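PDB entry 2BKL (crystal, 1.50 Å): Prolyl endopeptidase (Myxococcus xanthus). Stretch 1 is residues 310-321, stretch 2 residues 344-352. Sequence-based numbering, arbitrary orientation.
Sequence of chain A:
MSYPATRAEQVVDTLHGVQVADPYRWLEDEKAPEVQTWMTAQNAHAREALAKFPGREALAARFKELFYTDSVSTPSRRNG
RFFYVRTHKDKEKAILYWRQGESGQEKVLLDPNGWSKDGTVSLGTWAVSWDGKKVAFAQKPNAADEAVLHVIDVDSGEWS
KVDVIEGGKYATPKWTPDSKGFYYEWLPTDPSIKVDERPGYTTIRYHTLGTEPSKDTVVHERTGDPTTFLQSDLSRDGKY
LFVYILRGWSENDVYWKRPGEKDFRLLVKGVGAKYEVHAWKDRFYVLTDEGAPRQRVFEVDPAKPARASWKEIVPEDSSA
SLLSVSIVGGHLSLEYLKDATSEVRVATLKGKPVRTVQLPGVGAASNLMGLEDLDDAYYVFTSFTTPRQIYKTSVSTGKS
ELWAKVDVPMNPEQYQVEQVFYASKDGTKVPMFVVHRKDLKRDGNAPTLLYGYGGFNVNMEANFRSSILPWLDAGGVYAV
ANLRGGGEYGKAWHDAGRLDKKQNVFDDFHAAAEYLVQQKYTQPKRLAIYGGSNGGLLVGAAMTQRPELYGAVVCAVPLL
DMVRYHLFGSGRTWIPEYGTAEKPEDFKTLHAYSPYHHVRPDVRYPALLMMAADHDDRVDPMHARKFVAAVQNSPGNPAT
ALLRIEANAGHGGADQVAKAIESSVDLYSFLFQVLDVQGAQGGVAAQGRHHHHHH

Stretch 1, residues 310-321: WKEIVPEDSSAS
Stretch 2 (344-352) VRVATLKGK

Two lysine ammonium groups nearly meet at one end of this contact: Lys311 NZ lies 3.7 Å from Lys350 NZ, a like-charge approach that no acid from either stretch bridges. Both lysines are exposed. Lys311 starts p, t and Lys350 m, m; the CA-to-CB bond of Lys350 points away from stretch 1, yet its tip still meets that of Lys311.

The register is set where the two backbones come nearest, Ile313 CA to Gly351 CA at 4.8 Å. Stretch 1 runs as a strand through Lys311 and Glu312, then turns a corner at Ile313 (phi/psi -112/-24). Stretch 2 leaves its strand through a type I turn from Thr348 to Gly351, with Leu349 at -63/-19 and Lys350 at -91/3. Gly351 N donates to Thr348 O at 2.9 Å, and Thr348 N to Lys352 O at 2.9 Å; Thr348 (chi1 p) also accepts at OG1 from Lys350 N and Lys352 N, each 3.2 Å away.

Gly351 obeys two rules at once. Its 89/8 backbone would jam a CB against the preceding carbonyl, and that CB would sit 2.0 Å from Ile313 O. Without it, Gly351 CA makes a CA-H...O contact with Ile313 O at 3.4 Å. Ile313 (p, t) points toward the turn, placing CD1 3.4 Å from Leu349 O. No direct hydrogen bond joins the backbones here; one water lies 2.7 Å from Ile313 O and 2.6 Å from Lys350 O, bridging the two carbonyls.

Farther along stretch 1, and earlier in stretch 2, Arg345 (m, t, t) extends from the strand so that NH1 donates to Asp317 OD2 at 2.9 Å and 174°, a salt bridge at the guanidinium edge. Asp317 (chi1 t) OD1 also accepts from Ser319 N (3.0 Å) and Ala320 N (2.9 Å), which braces the loop, and another water links Asp317 OD1 (2.8 Å) to Arg345 NH2 (2.9 Å).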

ATOM      1  N   TRP A 310       1.034 -33.570   2.518  1.00 10.35           N
ATOM      2  CA  TRP A 310       0.992 -32.399   3.400  1.00 10.19           C
ATOM      3  C   TRP A 310       0.077 -32.689   4.579  1.00 11.10           C
ATOM      4  O   TRP A 310      -0.925 -33.367   4.417  1.00 13.27           O
ATOM      5  CB  TRP A 310       0.436 -31.186   2.665  1.00  8.77           C
ATOM      6  CG  TRP A 310       1.258 -30.679   1.504  1.00  9.85           C
ATOM      7  CD1 TRP A 310       2.355 -31.251   0.942  1.00  8.32           C
ATOM      8  CD2 TRP A 310       1.038 -29.464   0.797  1.00  8.89           C
ATOM      9  NE1 TRP A 310       2.824 -30.479  -0.088  1.00  9.24           N
ATOM     10  CE2 TRP A 310       2.030 -29.367  -0.198  1.00 10.32           C
ATOM     11  CE3 TRP A 310       0.089 -28.430   0.899  1.00  9.86           C
ATOM     12  CZ2 TRP A 310       2.088 -28.308  -1.087  1.00 11.40           C
ATOM     13  CZ3 TRP A 310       0.154 -27.401   0.038  1.00  9.56           C
ATOM     14  CH2 TRP A 310       1.154 -27.314  -0.933  1.00 10.73           C
ATOM     15  N   LYS A 311       0.423 -32.159   5.752  1.00 10.80           N
ATOM     16  CA  LYS A 311      -0.365 -32.346   6.968  1.00 11.24           C
ATOM     17  C   LYS A 311      -0.952 -31.014   7.420  1.00 10.71           C
ATOM     18  O   LYS A 311      -0.228 -30.070   7.689  1.00  8.96           O
ATOM     19  CB  LYS A 311       0.435 -33.026   8.080  1.00 15.69           C
ATOM     20  CG  LYS A 311       1.666 -32.352   8.596  1.00 22.67           C
ATOM     21  CD  LYS A 311       2.507 -33.298   9.492  1.00 24.85           C
ATOM     22  CE  LYS A 311       2.343 -33.006  10.991  1.00 27.49           C
ATOM     23  NZ  LYS A 311       2.899 -34.148  11.791  1.00 27.81           N
ATOM     24  N   GLU A 312      -2.269 -30.919   7.438  1.00  9.05           N
ATOM     25  CA  GLU A 312      -2.902 -29.738   7.973  1.00 10.65           C
ATOM     26  C   GLU A 312      -2.602 -29.631   9.468  1.00 10.19           C
ATOM     27  O   GLU A 312      -2.922 -30.532  10.234  1.00 10.86           O
ATOM     28  CB  GLU A 312      -4.398 -29.799   7.739  1.00 10.38           C
ATOM     29  CG  GLU A 312      -5.154 -28.554   8.159  1.00 13.12           C
ATOM     30  CD  GLU A 312      -6.636 -28.684   7.932  1.00 13.51           C
ATOM     31  OE1 GLU A 312      -7.254 -29.589   8.555  1.00 18.76           O
ATOM     32  OE2 GLU A 312      -7.196 -27.905   7.143  1.00 15.56           O
ATOM     33  N   ILE A 313      -1.984 -28.538   9.892  1.00  8.66           N
ATOM     34  CA  ILE A 313      -1.717 -28.316  11.321  1.00  8.59           C
ATOM     35  C   ILE A 313      -2.527 -27.164  11.937  1.00  9.40           C
ATOM     36  O   ILE A 313      -2.705 -27.140  13.146  1.00  9.75           O
ATOM     37  CB  ILE A 313      -0.216 -28.126  11.596  1.00  8.64           C
ATOM     38  CG1 ILE A 313       0.366 -26.944  10.823  1.00  9.58           C
ATOM     39  CG2 ILE A 313       0.564 -29.409  11.258  1.00 10.21           C
ATOM     40  CD1 ILE A 313       1.748 -26.488  11.361  1.00 10.32           C
ATOM     41  N   VAL A 314      -2.981 -26.210  11.130  1.00  7.23           N
ATOM     42  CA  VAL A 314      -3.860 -25.151  11.615  1.00  7.91           C
ATOM     43  C   VAL A 314      -5.033 -25.096  10.656  1.00  8.75           C
ATOM     44  O   VAL A 314      -4.916 -24.578   9.533  1.00  9.01           O
ATOM     45  CB  VAL A 314      -3.178 -23.763  11.688  1.00  7.11           C
ATOM     46  CG1 VAL A 314      -4.186 -22.699  12.221  1.00  8.00           C
ATOM     47  CG2 VAL A 314      -1.984 -23.797  12.574  1.00  9.24           C
ATOM     48  N   PRO A 315      -6.150 -25.715  11.014  1.00  8.95           N
ATOM     49  CA  PRO A 315      -7.308 -25.691  10.126  1.00  9.40           C
ATOM     50  C   PRO A 315      -7.887 -24.317   9.909  1.00  9.42           C
ATOM     51  O   PRO A 315      -7.623 -23.406  10.676  1.00  9.68           O
ATOM     52  CB  PRO A 315      -8.323 -26.600  10.849  1.00 10.53           C
ATOM     53  CG  PRO A 315      -7.505 -27.450  11.697  1.00 12.09           C
ATOM     54  CD  PRO A 315      -6.373 -26.587  12.177  1.00 10.93           C
ATOM     55  N   GLU A 316      -8.647 -24.156   8.838  1.00  8.78           N
ATOM     56  CA  GLU A 316      -9.376 -22.923   8.616  1.00  9.25           C
ATOM     57  C   GLU A 316     -10.247 -22.598   9.823  1.00 10.79           C
ATOM     58  O   GLU A 316     -10.954 -23.474  10.349  1.00 10.09           O
ATOM     59  CB  GLU A 316     -10.251 -23.049   7.359  1.00  9.89           C
ATOM     60  CG  GLU A 316     -10.873 -21.755   6.880  1.00 10.11           C
ATOM     61  CD  GLU A 316     -11.776 -21.912   5.665  1.00 11.72           C
ATOM     62  OE1 GLU A 316     -12.272 -23.040   5.406  1.00 15.15           O
ATOM     63  OE2 GLU A 316     -12.032 -20.896   5.001  1.00 12.63           O
ATOM     64  N   ASP A 317     -10.212 -21.348  10.246  1.00 10.26           N
ATOM     65  CA  ASP A 317     -11.035 -20.914  11.368  1.00 11.76           C
ATOM     66  C   ASP A 317     -12.507 -20.874  10.984  1.00 16.48           C
ATOM     67  O   ASP A 317     -12.850 -20.695   9.824  1.00 18.42           O
ATOM     68  CB  ASP A 317     -10.558 -19.548  11.869  1.00 10.90           C
ATOM     69  CG  ASP A 317     -11.132 -19.203  13.229  1.00 12.69           C
ATOM     70  OD1 ASP A 317     -12.192 -18.544  13.274  1.00 14.65           O
ATOM     71  OD2 ASP A 317     -10.564 -19.533  14.284  1.00 14.12           O
ATOM     72  N   SER A 318     -13.379 -21.050  11.973  1.00 19.64           N
ATOM     73  CA  SER A 318     -14.816 -21.070  11.706  1.00 22.88           C
ATOM     74  C   SER A 318     -15.337 -19.731  11.197  1.00 21.80           C
ATOM     75  O   SER A 318     -16.339 -19.699  10.494  1.00 24.11           O
ATOM     76  CB  SER A 318     -15.605 -21.537  12.947  1.00 23.38           C
ATOM     77  OG  SER A 318     -15.391 -20.685  14.061  1.00 27.65           O
ATOM     78  N   SER A 319     -14.673 -18.620  11.547  1.00 18.36           N
ATOM     79  CA  SER A 319     -15.099 -17.313  11.097  1.00 18.80           C
ATOM     80  C   SER A 319     -13.985 -16.325  10.745  1.00 16.24           C
ATOM     81  O   SER A 319     -14.229 -15.456   9.927  1.00 19.20           O
ATOM     82  CB  SER A 319     -16.017 -16.666  12.135  1.00 20.11           C
ATOM     83  OG  SER A 319     -15.316 -16.415  13.330  1.00 22.11           O
ATOM     84  N   ALA A 320     -12.799 -16.423  11.370  1.00 12.85           N
ATOM     85  CA  ALA A 320     -11.755 -15.425  11.226  1.00 10.67           C
ATOM     86  C   ALA A 320     -10.870 -15.640   9.996  1.00  9.85           C
ATOM     87  O   ALA A 320     -10.644 -16.786   9.594  1.00 10.40           O
ATOM     88  CB  ALA A 320     -10.871 -15.410  12.474  1.00 10.54           C
ATOM     89  N   SER A 321     -10.391 -14.559   9.403  1.00  8.25           N
ATOM     90  CA  SER A 321      -9.518 -14.634   8.239  1.00  8.35           C
ATOM     91  C   SER A 321      -8.074 -14.693   8.701  1.00  7.12           C
ATOM     92  O   SER A 321      -7.612 -13.807   9.406  1.00  8.86           O
ATOM     93  CB  SER A 321      -9.694 -13.420   7.339  1.00 11.77           C
ATOM     94  OG  SER A 321     -11.049 -13.299   6.924  1.00 13.39           O
ATOM     95  N   VAL A 344      -4.156 -11.831  17.442  1.00  5.46           N
ATOM     96  CA  VAL A 344      -2.913 -12.547  17.241  1.00  7.18           C
ATOM     97  C   VAL A 344      -2.880 -13.750  18.178  1.00  6.95           C
ATOM     98  O   VAL A 344      -3.108 -13.642  19.374  1.00  7.41           O
ATOM     99  CB  VAL A 344      -1.704 -11.624  17.451  1.00  8.45           C
ATOM    100  CG1 VAL A 344      -0.398 -12.416  17.267  1.00  8.20           C
ATOM    101  CG2 VAL A 344      -1.776 -10.454  16.456  1.00  9.08           C
ATOM    102  N   ARG A 345      -2.611 -14.924  17.603  1.00  7.51           N
ATOM    103  CA  ARG A 345      -2.618 -16.195  18.336  1.00  7.32           C
ATOM    104  C   ARG A 345      -1.272 -16.896  18.187  1.00  8.07           C
ATOM    105  O   ARG A 345      -0.690 -16.955  17.088  1.00  9.40           O
ATOM    106  CB  ARG A 345      -3.724 -17.092  17.792  1.00  7.45           C
ATOM    107  CG  ARG A 345      -5.120 -16.498  17.898  1.00  9.26           C
ATOM    108  CD  ARG A 345      -6.193 -17.462  17.453  1.00 11.53           C
ATOM    109  NE  ARG A 345      -7.472 -16.785  17.274  1.00 11.80           N
ATOM    110  CZ  ARG A 345      -8.475 -17.245  16.533  1.00 13.83           C
ATOM    111  NH1 ARG A 345      -8.378 -18.382  15.870  1.00 14.79           N
ATOM    112  NH2 ARG A 345      -9.595 -16.539  16.441  1.00 17.76           N
ATOM    113  N   VAL A 346      -0.747 -17.378  19.303  1.00  7.74           N
ATOM    114  CA  VAL A 346       0.503 -18.121  19.348  1.00  7.37           C
ATOM    115  C   VAL A 346       0.152 -19.596  19.426  1.00  7.39           C
ATOM    116  O   VAL A 346      -0.696 -19.983  20.221  1.00  8.60           O
ATOM    117  CB  VAL A 346       1.376 -17.700  20.553  1.00  9.11           C
ATOM    118  CG1 VAL A 346       2.652 -18.557  20.655  1.00 10.18           C
ATOM    119  CG2 VAL A 346       1.739 -16.244  20.409  1.00 10.02           C
ATOM    120  N   ALA A 347       0.772 -20.380  18.570  1.00  6.91           N
ATOM    121  CA  ALA A 347       0.591 -21.840  18.524  1.00  6.77           C
ATOM    122  C   ALA A 347       1.945 -22.533  18.493  1.00  8.01           C
ATOM    123  O   ALA A 347       2.950 -21.927  18.121  1.00  8.38           O
ATOM    124  CB  ALA A 347      -0.211 -22.246  17.295  1.00  8.22           C
ATOM    125  N   THR A 348       1.981 -23.822  18.840  1.00  8.55           N
ATOM    126  CA  THR A 348       3.225 -24.550  18.690  1.00  7.70           C
ATOM    127  C   THR A 348       3.473 -24.813  17.225  1.00  7.90           C
ATOM    128  O   THR A 348       2.600 -24.623  16.370  1.00  9.85           O
ATOM    129  CB  THR A 348       3.215 -25.902  19.436  1.00  8.10           C
ATOM    130  OG1 THR A 348       2.278 -26.776  18.810  1.00  9.17           O
ATOM    131  CG2 THR A 348       2.749 -25.732  20.895  1.00  9.00           C
ATOM    132  N   LEU A 349       4.665 -25.298  16.928  1.00  8.54           N
ATOM    133  CA  LEU A 349       5.014 -25.688  15.560  1.00 10.84           C
ATOM    134  C   LEU A 349       4.155 -26.847  15.027  1.00 10.39           C
ATOM    135  O   LEU A 349       4.082 -27.059  13.823  1.00 12.54           O
ATOM    136  CB  LEU A 349       6.500 -26.042  15.475  1.00 11.90           C
ATOM    137  CG  LEU A 349       7.492 -24.912  15.703  1.00 14.16           C
ATOM    138  CD1 LEU A 349       8.921 -25.469  15.726  1.00 14.06           C
ATOM    139  CD2 LEU A 349       7.337 -23.816  14.662  1.00 14.23           C
ATOM    140  N   LYS A 350       3.509 -27.595  15.917  1.00 10.47           N
ATOM    141  CA  LYS A 350       2.592 -28.647  15.518  1.00 12.61           C
ATOM    142  C   LYS A 350       1.160 -28.151  15.380  1.00 10.97           C
ATOM    143  O   LYS A 350       0.248 -28.923  15.064  1.00 12.30           O
ATOM    144  CB  LYS A 350       2.669 -29.803  16.518  1.00 15.20           C
ATOM    145  CG  LYS A 350       4.045 -30.440  16.591  1.00 20.30           C
ATOM    146  CD  LYS A 350       4.390 -31.178  15.306  1.00 23.35           C
ATOM    147  CE  LYS A 350       5.182 -32.455  15.589  1.00 24.77           C
ATOM    148  NZ  LYS A 350       5.408 -33.201  14.330  1.00 28.16           N
ATOM    149  N   GLY A 351       0.981 -26.839  15.582  1.00  8.86           N
ATOM    150  CA  GLY A 351      -0.294 -26.178  15.399  1.00 10.35           C
ATOM    151  C   GLY A 351      -1.230 -26.115  16.591  1.00 10.20           C
ATOM    152  O   GLY A 351      -2.373 -25.655  16.458  1.00 12.89           O
ATOM    153  N   LYS A 352      -0.755 -26.516  17.765  1.00 10.01           N
ATOM    154  CA  LYS A 352      -1.581 -26.526  18.959  1.00 11.41           C
ATOM    155  C   LYS A 352      -1.654 -25.146  19.585  1.00 10.69           C
ATOM    156  O   LYS A 352      -0.620 -24.540  19.794  1.00  9.99           O
ATOM    157  CB  LYS A 352      -1.052 -27.545  19.956  1.00 13.22           C
ATOM    158  CG  LYS A 352      -1.079 -28.989  19.418  1.00 21.29           C
ATOM    159  CD  LYS A 352      -2.279 -29.310  18.458  1.00 21.39           C
ATOM    160  CE  LYS A 352      -2.337 -30.790  18.052  1.00 25.18           C
ATOM    161  NZ  LYS A 352      -1.107 -31.558  18.441  1.00 27.12           N
TER
HETATM  162  O   HOH W   1      -2.371 -29.230  14.833  1.00 26.99           O
HETATM  163  O   HOH W   2      -4.669 -26.880  15.433  1.00 28.47           O
HETATM  164  O   HOH W   3     -12.324 -16.987  15.594  1.00 26.53           O